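Local coordinates for protein rhamnonate dehydratase (Gibberella zeae PH-1, PDB 3FXG) that probably dehydrates rhamnonate, as a magnesium-binding lyase of the enolase superfamily, at residues I14-G26 and R394-V406. Sequence-based numbering, arbitrary orientation.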
loop_
_atom_site.group_PDB
_atom_site.type_symbol
_atom_site.label_atom_id
_atom_site.label_comp_id
_atom_site.label_asym_id
_atom_site.label_seq_id
_atom_site.Cartn_x
_atom_site.Cartn_y
_atom_site.Cartn_z
ATOM N N ILE A 14 25.420 32.095 31.890
ATOM C CA ILE A 14 24.127 31.447 32.029
ATOM C C ILE A 14 23.974 31.004 33.477
ATOM O O ILE A 14 24.898 30.447 34.072
ATOM C CB ILE A 14 23.986 30.225 31.084
ATOM C CG1 ILE A 14 22.609 29.581 31.273
ATOM C CG2 ILE A 14 25.085 29.217 31.353
ATOM C CD1 ILE A 14 22.234 28.592 30.177
ATOM N N ARG A 15 22.810 31.283 34.049
ATOM C CA ARG A 15 22.525 30.922 35.429
ATOM C C ARG A 15 21.207 30.155 35.472
ATOM O O ARG A 15 20.329 30.379 34.642
ATOM C CB ARG A 15 22.412 32.188 36.289
ATOM C CG ARG A 15 23.682 33.034 36.366
ATOM C CD ARG A 15 23.455 34.301 37.194
ATOM N NE ARG A 15 22.613 35.285 36.510
ATOM C CZ ARG A 15 23.064 36.182 35.633
ATOM N NH1 ARG A 15 24.355 36.228 35.327
ATOM N NH2 ARG A 15 22.224 37.037 35.061
ATOM N N SER A 16 21.074 29.238 36.424
ATOM C CA SER A 16 19.837 28.478 36.556
ATOM C C SER A 16 19.420 28.457 38.015
ATOM O O SER A 16 20.264 28.464 38.916
ATOM C CB SER A 16 20.004 27.045 36.032
ATOM O OG SER A 16 20.889 26.293 36.836
ATOM N N PHE A 17 18.113 28.438 38.237
ATOM C CA PHE A 17 17.556 28.437 39.580
ATOM C C PHE A 17 16.395 27.470 39.678
ATOM O O PHE A 17 15.671 27.252 38.706
ATOM C CB PHE A 17 17.028 29.830 39.934
ATOM C CG PHE A 17 18.056 30.913 39.853
ATOM C CD1 PHE A 17 18.826 31.243 40.964
ATOM C CD2 PHE A 17 18.265 31.601 38.661
ATOM C CE1 PHE A 17 19.789 32.245 40.890
ATOM C CE2 PHE A 17 19.226 32.605 38.575
ATOM C CZ PHE A 17 19.990 32.927 39.693
ATOM N N ILE A 18 16.220 26.895 40.858
ATOM C CA ILE A 18 15.101 26.001 41.106
ATOM C C ILE A 18 14.076 26.895 41.793
ATOM O O ILE A 18 14.434 27.694 42.659
ATOM C CB ILE A 18 15.493 24.860 42.054
ATOM C CG1 ILE A 18 16.539 23.972 41.375
ATOM C CG2 ILE A 18 14.257 24.060 42.445
ATOM C CD1 ILE A 18 17.218 23.008 42.308
ATOM N N ILE A 19 12.815 26.791 41.397
ATOM C CA ILE A 19 11.785 27.614 42.009
ATOM C C ILE A 19 11.248 26.906 43.247
ATOM O O ILE A 19 10.626 25.852 43.148
ATOM C CB ILE A 19 10.645 27.896 41.010
ATOM C CG1 ILE A 19 11.233 28.518 39.737
ATOM C CG2 ILE A 19 9.628 28.849 41.625
ATOM C CD1 ILE A 19 10.228 28.739 38.632
ATOM N N GLY A 20 11.515 27.483 44.415
ATOM C CA GLY A 20 11.060 26.886 45.658
ATOM C C GLY A 20 9.552 26.910 45.812
ATOM O O GLY A 20 8.865 27.679 45.143
ATOM N N GLY A 21 9.036 26.059 46.695
ATOM C CA GLY A 21 7.603 26.003 46.924
ATOM C C GLY A 21 6.835 25.420 45.754
ATOM O O GLY A 21 7.397 24.697 44.930
ATOM N N VAL A 22 5.545 25.736 45.682
ATOM C CA VAL A 22 4.689 25.246 44.606
ATOM C C VAL A 22 3.888 26.395 43.998
ATOM O O VAL A 22 3.933 27.524 44.490
ATOM C CB VAL A 22 3.688 24.176 45.124
ATOM C CG1 VAL A 22 4.437 23.050 45.824
ATOM C CG2 VAL A 22 2.680 24.813 46.068
ATOM N N GLY A 23 3.162 26.099 42.924
ATOM C CA GLY A 23 2.336 27.104 42.277
ATOM C C GLY A 23 3.044 28.244 41.563
ATOM O O GLY A 23 2.429 29.275 41.294
ATOM N N SER A 24 4.325 28.081 41.255
ATOM C CA SER A 24 5.064 29.127 40.553
ATOM C C SER A 24 6.112 28.512 39.636
ATOM O O SER A 24 6.898 27.665 40.056
ATOM C CB SER A 24 5.731 30.078 41.552
ATOM O OG SER A 24 6.648 29.387 42.379
ATOM N N GLY A 25 6.122 28.943 38.381
ATOM C CA GLY A 25 7.076 28.405 37.431
ATOM C C GLY A 25 6.380 27.590 36.358
ATOM O O GLY A 25 5.156 27.436 36.378
ATOM N N GLY A 26 7.168 27.053 35.432
ATOM C CA GLY A 26 6.624 26.278 34.332
ATOM C C GLY A 26 5.948 24.945 34.615
ATOM O O GLY A 26 5.230 24.437 33.752
ATOM N N ARG A 394 12.383 36.392 43.640
ATOM C CA ARG A 394 13.816 36.127 43.566
ATOM C C ARG A 394 14.350 35.473 44.832
ATOM O O ARG A 394 15.279 34.666 44.779
ATOM C CB ARG A 394 14.595 37.412 43.276
ATOM C CG ARG A 394 14.516 37.846 41.825
ATOM C CD ARG A 394 15.558 38.898 41.494
ATOM N NE ARG A 394 15.529 39.263 40.078
ATOM C CZ ARG A 394 15.861 38.446 39.082
ATOM N NH1 ARG A 394 16.257 37.204 39.333
ATOM N NH2 ARG A 394 15.791 38.871 37.827
ATOM N N ALA A 395 13.761 35.817 45.971
ATOM C CA ALA A 395 14.178 35.242 47.242
ATOM C C ALA A 395 13.815 33.762 47.244
ATOM O O ALA A 395 14.427 32.955 47.945
ATOM C CB ALA A 395 13.477 35.955 48.392
ATOM N N LYS A 396 12.809 33.423 46.444
ATOM C CA LYS A 396 12.322 32.054 46.317
ATOM C C LYS A 396 13.182 31.282 45.317
ATOM O O LYS A 396 13.097 30.057 45.227
ATOM C CB LYS A 396 10.866 32.075 45.833
ATOM C CG LYS A 396 10.185 30.718 45.766
ATOM C CD LYS A 396 8.975 30.748 44.830
ATOM C CE LYS A 396 7.950 31.807 45.225
ATOM N NZ LYS A 396 7.323 31.528 46.549
ATOM N N LEU A 397 14.005 32.007 44.563
ATOM C CA LEU A 397 14.868 31.385 43.569
ATOM C C LEU A 397 16.087 30.751 44.215
ATOM O O LEU A 397 16.939 31.435 44.785
ATOM C CB LEU A 397 15.305 32.410 42.520
ATOM C CG LEU A 397 14.188 32.950 41.623
ATOM C CD1 LEU A 397 14.747 34.020 40.703
ATOM C CD2 LEU A 397 13.578 31.813 40.814
ATOM N N ILE A 398 16.160 29.430 44.112
ATOM C CA ILE A 398 17.253 28.666 44.689
ATOM C C ILE A 398 18.365 28.419 43.677
ATOM O O ILE A 398 18.170 27.697 42.700
ATOM C CB ILE A 398 16.742 27.302 45.193
ATOM C CG1 ILE A 398 15.558 27.513 46.138
ATOM C CG2 ILE A 398 17.857 26.551 45.891
ATOM C CD1 ILE A 398 14.851 26.234 46.527
ATOM N N PRO A 399 19.547 29.022 43.892
ATOM C CA PRO A 399 20.662 28.820 42.962
ATOM C C PRO A 399 20.925 27.315 42.857
ATOM O O PRO A 399 20.855 26.602 43.859
ATOM C CB PRO A 399 21.811 29.564 43.638
ATOM C CG PRO A 399 21.107 30.674 44.355
ATOM C CD PRO A 399 19.923 29.960 44.963
ATOM N N SER A 400 21.217 26.835 41.655
ATOM C CA SER A 400 21.457 25.409 41.451
ATOM C C SER A 400 22.842 24.951 41.899
ATOM O O SER A 400 23.174 23.770 41.792
ATOM C CB SER A 400 21.252 25.056 39.975
ATOM O OG SER A 400 22.134 25.794 39.151
ATOM N N ASP A 401 23.635 25.890 42.411
ATOM C CA ASP A 401 24.997 25.627 42.878
ATOM C C ASP A 401 25.172 24.389 43.763
ATOM O O ASP A 401 26.137 23.642 43.606
ATOM C CB ASP A 401 25.525 26.851 43.635
ATOM C CG ASP A 401 25.677 28.073 42.743
ATOM O OD1 ASP A 401 24.781 28.335 41.912
ATOM O OD2 ASP A 401 26.693 28.784 42.885
ATOM N N TYR A 402 24.247 24.176 44.694
ATOM C CA TYR A 402 24.345 23.043 45.609
ATOM C C TYR A 402 24.411 21.686 44.910
ATOM O O TYR A 402 25.001 20.742 45.433
ATOM C CB TYR A 402 23.171 23.062 46.597
ATOM C CG TYR A 402 21.853 22.575 46.034
ATOM C CD1 TYR A 402 21.461 21.242 46.178
ATOM C CD2 TYR A 402 20.995 23.443 45.360
ATOM C CE1 TYR A 402 20.244 20.788 45.669
ATOM C CE2 TYR A 402 19.778 22.998 44.845
ATOM C CZ TYR A 402 19.409 21.674 45.003
ATOM O OH TYR A 402 18.210 21.231 44.494
ATOM N N LEU A 403 23.812 21.593 43.727
ATOM C CA LEU A 403 23.794 20.345 42.971
ATOM C C LEU A 403 25.172 19.914 42.478
ATOM O O LEU A 403 25.366 18.761 42.081
ATOM C CB LEU A 403 22.846 20.477 41.775
ATOM C CG LEU A 403 21.351 20.567 42.088
ATOM C CD1 LEU A 403 20.590 20.998 40.843
ATOM C CD2 LEU A 403 20.852 19.218 42.590
ATOM N N PHE A 404 26.129 20.834 42.511
ATOM C CA PHE A 404 27.473 20.537 42.036
ATOM C C PHE A 404 28.503 20.415 43.153
ATOM O O PHE A 404 29.691 20.234 42.890
ATOM C CB PHE A 404 27.893 21.611 41.034
ATOM C CG PHE A 404 26.880 21.837 39.945
ATOM C CD1 PHE A 404 26.649 20.865 38.978
ATOM C CD2 PHE A 404 26.128 23.007 39.911
ATOM C CE1 PHE A 404 25.681 21.055 37.990
ATOM C CE2 PHE A 404 25.161 23.207 38.930
ATOM C CZ PHE A 404 24.936 22.231 37.969
ATOM N N LYS A 405 28.046 20.510 44.397
ATOM C CA LYS A 405 28.938 20.387 45.547
ATOM C C LYS A 405 29.095 18.919 45.924
ATOM O O LYS A 405 28.562 18.464 46.938
ATOM C CB LYS A 405 28.385 21.171 46.742
ATOM C CG LYS A 405 28.847 22.620 46.817
ATOM C CD LYS A 405 28.453 23.410 45.585
ATOM C CE LYS A 405 29.037 24.816 45.624
ATOM N NZ LYS A 405 28.575 25.582 46.811
ATOM N N VAL A 406 29.827 18.180 45.099
ATOM C CA VAL A 406 30.051 16.762 45.341
ATOM C C VAL A 406 31.048 16.561 46.480
ATOM O O VAL A 406 32.132 17.147 46.483
ATOM C CB VAL A 406 30.576 16.057 44.065
ATOM C CG1 VAL A 406 31.805 16.778 43.539
ATOM C CG2 VAL A 406 30.901 14.602 44.366
HETATM O O HOH W 1 6.426 28.783 44.992
#
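The edge of the Tyr402 ring meets Ile18, whose CD1 lies near the ring plane and makes its nearest contact, a tight one, with Tyr402 OH at 3.0 Å; Leu403 CG sits over one face and Pro399 O at the edge. Ile398 C lies at the Phe17 ring edge, near its plane, while Leu397 CB and Pro399 CA approach obliquely, the latter 3.6 Å from Phe17 CD1. With CG beside the backbone N and anti to the carbonyl carbon (chi1 -58°), Phe17 reaches both residues, crossing Leu397 at about a right angle. Phe17, Ile19, Leu397 and Pro399 share one sheet face; Ile18 and Ile398 take the other. The antiparallel pairing is bonded Ile18 N to Ile398 O and Ile398 N to Ile18 O, both 2.8 Å, the second in the carbonyl plane. Gly20 N extends the ladder to Lys396 O at 3.1 Å. The Lys396 chain, bent at its last two torsions, passes Gly20 O and Ser24 OG; a water lies within hydrogen-bonding distance of Gly20 O, Val22 O and Ser24 OG, and weakly meets Lys396 NZ. Segment 397-399 thus adds the outermost strand within the chain to the N-terminal domain's sheet, next to 11-19. Backbone bonds set the register, apolar side chains pack both faces, and the hydroxyls of Ser16 and Ser400 (OG to OG 2.7 Å) form with His94 a small polar cluster at the end of the pairing.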